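PDB 6ILU: lysin from Bacillus phage PBC5, which probably recognises and binds the bacterial cell wall through its SH3b-type cell-wall-binding domain, as part of a phage endolysin. Local coordinates for residues A[84-87]-A[88-92]. Residues are numbered along the deposited sequence; the frame is centred on the assembly and turned at random.
With SO4 (sulfate ion), chain F; SO4 (sulfate ion), chain G.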
# COMPACT_ATOMS: atom_id res chain seq x y z
N SER A 84 8.94 6.26 11.93
CA SER A 84 8.85 6.17 13.41
C SER A 84 8.43 7.50 14.05
O SER A 84 8.83 8.59 13.59
CB SER A 84 10.21 5.73 14.00
OG SER A 84 10.15 5.70 15.41
N LYS A 85 7.66 7.41 15.14
CA LYS A 85 7.37 8.59 15.94
C LYS A 85 8.54 8.94 16.87
O LYS A 85 8.54 10.00 17.48
CB LYS A 85 6.10 8.40 16.81
CG LYS A 85 4.80 8.36 16.01
CD LYS A 85 3.61 8.26 16.97
CE LYS A 85 2.28 8.24 16.20
NZ LYS A 85 1.13 8.00 17.16
N TYR A 86 9.52 8.06 16.97
CA TYR A 86 10.54 8.15 18.03
C TYR A 86 11.89 8.51 17.43
O TYR A 86 12.08 8.32 16.23
CB TYR A 86 10.61 6.82 18.79
CG TYR A 86 9.25 6.32 19.22
CD1 TYR A 86 8.63 5.31 18.51
CD2 TYR A 86 8.61 6.85 20.32
CE1 TYR A 86 7.39 4.84 18.87
CE2 TYR A 86 7.35 6.39 20.70
CZ TYR A 86 6.76 5.39 19.96
OH TYR A 86 5.51 4.92 20.28
N PRO A 87 12.83 8.99 18.27
CA PRO A 87 14.13 9.39 17.71
C PRO A 87 14.89 8.22 17.09
O PRO A 87 14.61 7.07 17.39
CB PRO A 87 14.88 9.98 18.91
CG PRO A 87 14.13 9.61 20.12
CD PRO A 87 12.73 9.22 19.72
N VAL A 88 15.85 8.53 16.24
CA VAL A 88 16.72 7.49 15.70
C VAL A 88 17.46 6.74 16.81
O VAL A 88 18.08 7.34 17.72
CB VAL A 88 17.74 8.08 14.71
CG1 VAL A 88 18.65 6.98 14.22
CG2 VAL A 88 17.01 8.74 13.55
N GLY A 89 17.35 5.42 16.77
CA GLY A 89 17.99 4.55 17.73
C GLY A 89 16.98 3.96 18.71
O GLY A 89 17.29 3.03 19.42
N TRP A 90 15.76 4.51 18.69
CA TRP A 90 14.68 4.03 19.56
C TRP A 90 13.96 2.91 18.83
O TRP A 90 13.35 3.13 17.77
CB TRP A 90 13.75 5.21 19.90
CG TRP A 90 12.58 4.93 20.81
CD1 TRP A 90 11.51 4.11 20.57
CD2 TRP A 90 12.32 5.57 22.05
NE1 TRP A 90 10.63 4.18 21.63
CE2 TRP A 90 11.09 5.08 22.54
CE3 TRP A 90 13.03 6.51 22.80
CZ2 TRP A 90 10.56 5.49 23.78
CZ3 TRP A 90 12.49 6.94 24.04
CH2 TRP A 90 11.27 6.42 24.49
N GLY A 91 14.07 1.69 19.35
CA GLY A 91 13.60 0.54 18.60
C GLY A 91 12.08 0.46 18.43
O GLY A 91 11.33 0.75 19.36
N VAL A 92 11.65 0.02 17.24
CA VAL A 92 10.23 -0.18 16.99
C VAL A 92 10.05 -1.62 16.50
O VAL A 92 10.69 -2.01 15.51
CB VAL A 92 9.67 0.81 15.95
CG1 VAL A 92 8.19 0.49 15.62
CG2 VAL A 92 9.83 2.27 16.48
S SO4 F . 16.92 12.31 16.51
O1 SO4 F . 17.61 12.51 15.24
O2 SO4 F . 15.64 11.67 16.23
O3 SO4 F . 16.68 13.60 17.17
O4 SO4 F . 17.72 11.46 17.39
S SO4 G . -0.88 10.48 14.15
O1 SO4 G . 0.02 9.65 13.34
O2 SO4 G . -2.24 10.48 13.59
O3 SO4 G . -0.36 11.85 14.17
O4 SO4 G . -0.91 9.95 15.51
O HOH W 1 12.62 5.22 16.21
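Tyr86 and Trp90 form an offset stack beside a type II beta turn running from Pro87 to Trp90, in the loop that joins strands 75-84 and 92-95 of this SH3b cell-wall-binding domain. The phenol ring and the indole five-membered ring lie with centroids 4.2 Å apart and planes only 8° from parallel. Tyr86 CB also sits over that pyrrole face, 3.6 Å from the centroid of the Trp90 five-membered ring, a CH-pi contact. Trp90 chi1 of -179° sets CG opposite the backbone N and beside the carbonyl carbon, which brings the indole over Tyr86. The turn is closed by Trp90 N donating to Pro87 O, 3.1 Å long and fairly straight at 156°. Val92 CG2 meets Tyr86 CD1 at 3.8 Å, the two side chains crossing at about a right angle, and Tyr86 OH is hydrogen-bonded to His134 ND1.

Packing is looser toward the exposed corner of the turn, where Pro87 CD only brushes Trp90 CE3 at 4.1 Å and Val88 N donates a hydrogen bond to O2 of a sulfate (3.1 Å), probably from the crystallisation liquor. Inside the loop, one water lies within hydrogen-bonding distance of Ser84 OG, Pro87 O and Trp90 O. That same hydroxyl oxygen makes an ST turn, accepting from Tyr86 N at 2.9 Å.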